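Local coordinates for crystal protein (Bacillus thuringiensis serovar dakota, PDB 2ZTB) that recognizes and kills certain cancer cells as an activated parasporin-2 toxin, probably by forming beta-barrel pores in their membranes, at residues K180-V191 against T222-T231. Residues are numbered along the deposited sequence; the frame is centred on the assembly and turned at random.
Sequences KESADFSAPITV and TSGTLRGTVT
Phe185 lays one ring face over Gly228, its partner on the antiparallel neighbour strand. Gly228 CA sits 3.8 Å from the centroid of the Phe185 ring and 20° off the ring normal, a CH-pi contact that the missing side chain permits. The ring reaches across because CG lies between the backbone N and the carbonyl carbon (chi1 60°), which turns it over the other strand. Leu226 closes one edge: its CD2 lies in the ring plane, 3.7 Å from Phe185 CE1. Ile189 packs more loosely beside the Gly224 backbone, its CB 3.6 Å from Gly224 O; its CD1 touches Leu226 CB at 4.1 Å, the two side chains crossing at about a right angle. Leu226 thus stands between Phe185 and Ile189, but only Phe185 takes the place a side chain would have at its glycine. Ala183 CB touches Val230 CG1 at 4.0 Å. Strand 126-132 and flanking loops cover this apolar face, consistent with the tucked membrane-inserting hairpin of aerolysin-type toxins; Ile128 meets Phe185. Beneath, long strands 168-199 and 223-247 of the elongated antiparallel sheet pair in register, Val230 N to Ala183 O running at 172°. On the reverse face Asp184 and Thr229 lie side by side, and Thr229 OG1 donates to Asp184 OD1 at 2.9 Å. This pair of strands is therefore two-faced in chemistry: apolar side chains meet the hairpin on one face, while hydroxyls, a carboxylate and Arg227 line the other.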
ATOM      1  N   LYS A 180       7.267   6.329 -14.925  1.00 55.07           N
ATOM      2  CA  LYS A 180       7.022   5.650 -13.668  1.00 55.94           C
ATOM      3  C   LYS A 180       6.973   6.729 -12.594  1.00 55.21           C
ATOM      4  O   LYS A 180       7.998   7.320 -12.217  1.00 55.19           O
ATOM      5  CB  LYS A 180       8.094   4.595 -13.350  1.00 56.45           C
ATOM      6  CG  LYS A 180       7.914   3.968 -11.954  1.00 60.01           C
ATOM      7  CD  LYS A 180       9.262   3.615 -11.277  1.00 65.63           C
ATOM      8  CE  LYS A 180       9.103   3.651  -9.753  1.00 68.35           C
ATOM      9  NZ  LYS A 180      10.178   2.904  -9.012  1.00 71.67           N
ATOM     10  N   GLU A 181       5.763   7.009 -12.136  1.00 54.75           N
ATOM     11  CA  GLU A 181       5.561   8.003 -11.093  1.00 54.37           C
ATOM     12  C   GLU A 181       5.252   7.293  -9.788  1.00 54.67           C
ATOM     13  O   GLU A 181       4.585   6.247  -9.774  1.00 54.13           O
ATOM     14  CB  GLU A 181       4.428   8.946 -11.457  1.00 54.10           C
ATOM     15  CG  GLU A 181       4.697   9.807 -12.691  1.00 53.05           C
ATOM     16  CD  GLU A 181       3.489  10.622 -13.059  1.00 51.86           C
ATOM     17  OE1 GLU A 181       2.486  10.016 -13.478  1.00 50.92           O
ATOM     18  OE2 GLU A 181       3.525  11.865 -12.901  1.00 52.74           O
ATOM     19  N   SER A 182       5.758   7.842  -8.693  1.00 54.59           N
ATOM     20  CA  SER A 182       5.463   7.256  -7.393  1.00 54.96           C
ATOM     21  C   SER A 182       5.567   8.221  -6.229  1.00 54.40           C
ATOM     22  O   SER A 182       6.203   9.265  -6.316  1.00 53.98           O
ATOM     23  CB  SER A 182       6.320   6.008  -7.136  1.00 54.31           C
ATOM     24  OG  SER A 182       7.678   6.367  -7.050  1.00 55.59           O
ATOM     25  N   ALA A 183       4.908   7.839  -5.142  1.00 54.59           N
ATOM     26  CA  ALA A 183       5.005   8.530  -3.882  1.00 54.53           C
ATOM     27  C   ALA A 183       5.074   7.498  -2.777  1.00 54.87           C
ATOM     28  O   ALA A 183       4.298   6.541  -2.763  1.00 55.01           O
ATOM     29  CB  ALA A 183       3.799   9.448  -3.687  1.00 54.04           C
ATOM     30  N   ASP A 184       6.011   7.686  -1.858  1.00 55.31           N
ATOM     31  CA  ASP A 184       5.991   6.953  -0.591  1.00 56.01           C
ATOM     32  C   ASP A 184       4.978   7.564   0.354  1.00 56.37           C
ATOM     33  O   ASP A 184       4.704   8.771   0.309  1.00 56.65           O
ATOM     34  CB  ASP A 184       7.367   6.960   0.081  1.00 56.00           C
ATOM     35  CG  ASP A 184       8.381   6.136  -0.674  1.00 56.23           C
ATOM     36  OD1 ASP A 184       7.980   5.171  -1.352  1.00 57.14           O
ATOM     37  OD2 ASP A 184       9.577   6.455  -0.595  1.00 57.32           O
ATOM     38  N   PHE A 185       4.417   6.730   1.217  1.00 56.56           N
ATOM     39  CA  PHE A 185       3.555   7.241   2.276  1.00 56.64           C
ATOM     40  C   PHE A 185       3.842   6.558   3.612  1.00 57.04           C
ATOM     41  O   PHE A 185       4.457   5.496   3.666  1.00 57.23           O
ATOM     42  CB  PHE A 185       2.067   7.165   1.879  1.00 56.33           C
ATOM     43  CG  PHE A 185       1.571   5.772   1.575  1.00 56.12           C
ATOM     44  CD1 PHE A 185       1.197   4.898   2.614  1.00 55.96           C
ATOM     45  CD2 PHE A 185       1.449   5.336   0.256  1.00 55.26           C
ATOM     46  CE1 PHE A 185       0.725   3.605   2.337  1.00 55.73           C
ATOM     47  CE2 PHE A 185       0.980   4.038  -0.039  1.00 56.22           C
ATOM     48  CZ  PHE A 185       0.620   3.167   1.010  1.00 55.56           C
ATOM     49  N   SER A 186       3.448   7.210   4.694  1.00 57.68           N
ATOM     50  CA  SER A 186       3.563   6.626   6.025  1.00 57.87           C
ATOM     51  C   SER A 186       2.446   7.192   6.879  1.00 57.97           C
ATOM     52  O   SER A 186       1.827   8.188   6.514  1.00 58.06           O
ATOM     53  CB  SER A 186       4.937   6.894   6.651  1.00 57.69           C
ATOM     54  OG  SER A 186       5.187   8.278   6.789  1.00 57.94           O
ATOM     55  N   ALA A 187       2.163   6.511   7.982  1.00 58.08           N
ATOM     56  CA  ALA A 187       1.191   6.949   8.969  1.00 57.94           C
ATOM     57  C   ALA A 187       1.630   6.380  10.319  1.00 58.06           C
ATOM     58  O   ALA A 187       2.120   5.248  10.382  1.00 57.56           O
ATOM     59  CB  ALA A 187      -0.192   6.443   8.612  1.00 57.58           C
ATOM     60  N   PRO A 188       1.475   7.168  11.399  1.00 58.24           N
ATOM     61  CA  PRO A 188       1.738   6.620  12.728  1.00 58.26           C
ATOM     62  C   PRO A 188       0.661   5.597  13.115  1.00 58.71           C
ATOM     63  O   PRO A 188      -0.524   5.785  12.809  1.00 58.62           O
ATOM     64  CB  PRO A 188       1.664   7.849  13.635  1.00 58.01           C
ATOM     65  CG  PRO A 188       0.754   8.818  12.882  1.00 58.41           C
ATOM     66  CD  PRO A 188       1.057   8.589  11.441  1.00 57.96           C
ATOM     67  N   ILE A 189       1.091   4.502  13.729  1.00 59.09           N
ATOM     68  CA  ILE A 189       0.187   3.584  14.410  1.00 59.77           C
ATOM     69  C   ILE A 189       0.260   3.892  15.908  1.00 59.85           C
ATOM     70  O   ILE A 189       1.359   4.027  16.463  1.00 60.08           O
ATOM     71  CB  ILE A 189       0.603   2.096  14.224  1.00 59.93           C
ATOM     72  CG1 ILE A 189       0.819   1.729  12.730  1.00 60.99           C
ATOM     73  CG2 ILE A 189      -0.362   1.160  14.975  1.00 58.72           C
ATOM     74  CD1 ILE A 189      -0.433   1.510  11.961  1.00 64.27           C
ATOM     75  N   THR A 190      -0.892   3.987  16.564  1.00 59.60           N
ATOM     76  CA  THR A 190      -0.921   4.255  18.005  1.00 59.63           C
ATOM     77  C   THR A 190      -1.869   3.318  18.738  1.00 59.73           C
ATOM     78  O   THR A 190      -2.943   2.980  18.233  1.00 60.10           O
ATOM     79  CB  THR A 190      -1.313   5.708  18.335  1.00 59.44           C
ATOM     80  OG1 THR A 190      -2.648   5.955  17.879  1.00 60.02           O
ATOM     81  CG2 THR A 190      -0.341   6.712  17.697  1.00 59.51           C
ATOM     82  N   VAL A 191      -1.459   2.898  19.932  1.00 59.47           N
ATOM     83  CA  VAL A 191      -2.304   2.064  20.779  1.00 59.39           C
ATOM     84  C   VAL A 191      -2.751   2.856  22.024  1.00 59.44           C
ATOM     85  O   VAL A 191      -1.948   3.532  22.665  1.00 59.60           O
ATOM     86  CB  VAL A 191      -1.602   0.712  21.136  1.00 59.27           C
ATOM     87  CG1 VAL A 191      -2.268   0.043  22.326  1.00 58.63           C
ATOM     88  CG2 VAL A 191      -1.610  -0.225  19.927  1.00 58.49           C
ATOM     89  N   THR A 222       3.868   1.488  22.596  1.00 56.44           N
ATOM     90  CA  THR A 222       2.462   1.631  22.233  1.00 57.02           C
ATOM     91  C   THR A 222       2.310   2.299  20.873  1.00 57.25           C
ATOM     92  O   THR A 222       1.229   2.778  20.522  1.00 57.39           O
ATOM     93  CB  THR A 222       1.669   2.440  23.289  1.00 57.41           C
ATOM     94  OG1 THR A 222       2.332   3.691  23.517  1.00 57.90           O
ATOM     95  CG2 THR A 222       1.542   1.655  24.609  1.00 56.74           C
ATOM     96  N   SER A 223       3.393   2.336  20.103  1.00 57.77           N
ATOM     97  CA  SER A 223       3.311   2.857  18.751  1.00 58.42           C
ATOM     98  C   SER A 223       4.072   2.036  17.729  1.00 58.62           C
ATOM     99  O   SER A 223       4.936   1.235  18.072  1.00 59.06           O
ATOM    100  CB  SER A 223       3.743   4.328  18.699  1.00 58.38           C
ATOM    101  OG  SER A 223       5.061   4.477  19.154  1.00 59.06           O
ATOM    102  N   GLY A 224       3.724   2.249  16.464  1.00 58.85           N
ATOM    103  CA  GLY A 224       4.443   1.691  15.339  1.00 58.75           C
ATOM    104  C   GLY A 224       4.246   2.578  14.129  1.00 58.99           C
ATOM    105  O   GLY A 224       3.800   3.722  14.259  1.00 58.66           O
ATOM    106  N   THR A 225       4.554   2.041  12.946  1.00 58.73           N
ATOM    107  CA  THR A 225       4.570   2.823  11.705  1.00 58.62           C
ATOM    108  C   THR A 225       4.015   2.030  10.523  1.00 58.40           C
ATOM    109  O   THR A 225       4.374   0.874  10.303  1.00 57.18           O
ATOM    110  CB  THR A 225       6.001   3.319  11.372  1.00 58.63           C
ATOM    111  OG1 THR A 225       6.570   3.947  12.523  1.00 59.05           O
ATOM    112  CG2 THR A 225       5.999   4.326  10.214  1.00 59.12           C
ATOM    113  N   LEU A 226       3.124   2.672   9.778  1.00 59.28           N
ATOM    114  CA  LEU A 226       2.656   2.155   8.504  1.00 59.98           C
ATOM    115  C   LEU A 226       3.505   2.797   7.410  1.00 60.02           C
ATOM    116  O   LEU A 226       3.883   3.952   7.524  1.00 60.31           O
ATOM    117  CB  LEU A 226       1.168   2.449   8.315  1.00 60.34           C
ATOM    118  CG  LEU A 226       0.494   2.038   6.989  1.00 62.64           C
ATOM    119  CD1 LEU A 226      -0.936   1.612   7.269  1.00 65.15           C
ATOM    120  CD2 LEU A 226       0.503   3.174   5.994  1.00 63.35           C
ATOM    121  N   ARG A 227       3.849   2.023   6.385  1.00 60.13           N
ATOM    122  CA  ARG A 227       4.596   2.528   5.228  1.00 60.48           C
ATOM    123  C   ARG A 227       4.064   1.906   3.958  1.00 59.75           C
ATOM    124  O   ARG A 227       3.436   0.849   3.980  1.00 59.28           O
ATOM    125  CB  ARG A 227       6.096   2.232   5.340  1.00 60.91           C
ATOM    126  CG  ARG A 227       6.764   2.976   6.474  1.00 64.53           C
ATOM    127  CD  ARG A 227       8.256   2.840   6.464  1.00 69.72           C
ATOM    128  NE  ARG A 227       8.830   3.545   7.612  1.00 75.15           N
ATOM    129  CZ  ARG A 227       9.324   4.786   7.572  1.00 77.68           C
ATOM    130  NH1 ARG A 227       9.335   5.477   6.427  1.00 77.99           N
ATOM    131  NH2 ARG A 227       9.820   5.335   8.682  1.00 77.36           N
ATOM    132  N   GLY A 228       4.308   2.575   2.847  1.00 59.32           N
ATOM    133  CA  GLY A 228       3.972   2.003   1.562  1.00 58.93           C
ATOM    134  C   GLY A 228       4.380   2.921   0.449  1.00 58.54           C
ATOM    135  O   GLY A 228       5.027   3.943   0.684  1.00 58.08           O
ATOM    136  N   THR A 229       3.994   2.526  -0.761  1.00 58.47           N
ATOM    137  CA  THR A 229       4.261   3.260  -1.988  1.00 58.26           C
ATOM    138  C   THR A 229       3.059   3.162  -2.920  1.00 58.71           C
ATOM    139  O   THR A 229       2.407   2.123  -3.023  1.00 58.06           O
ATOM    140  CB  THR A 229       5.515   2.709  -2.702  1.00 57.91           C
ATOM    141  OG1 THR A 229       6.602   2.678  -1.775  1.00 56.57           O
ATOM    142  CG2 THR A 229       5.912   3.597  -3.910  1.00 57.94           C
ATOM    143  N   VAL A 230       2.780   4.265  -3.596  1.00 60.05           N
ATOM    144  CA  VAL A 230       1.783   4.294  -4.669  1.00 60.97           C
ATOM    145  C   VAL A 230       2.498   4.656  -5.977  1.00 61.56           C
ATOM    146  O   VAL A 230       3.147   5.695  -6.064  1.00 61.46           O
ATOM    147  CB  VAL A 230       0.561   5.191  -4.311  1.00 60.80           C
ATOM    148  CG1 VAL A 230       0.987   6.591  -3.894  1.00 61.01           C
ATOM    149  CG2 VAL A 230      -0.455   5.232  -5.454  1.00 62.62           C
ATOM    150  N   THR A 231       2.451   3.728  -6.939  1.00 62.24           N
ATOM    151  CA  THR A 231       3.080   3.866  -8.253  1.00 62.72           C
ATOM    152  C   THR A 231       2.035   3.928  -9.392  1.00 63.04           C
ATOM    153  O   THR A 231       0.923   3.384  -9.275  1.00 63.64           O
ATOM    154  CB  THR A 231       4.068   2.740  -8.512  1.00 62.60           C
ATOM    155  OG1 THR A 231       5.065   2.744  -7.485  1.00 64.76           O
ATOM    156  CG2 THR A 231       4.779   2.915  -9.844  1.00 63.56           C
TER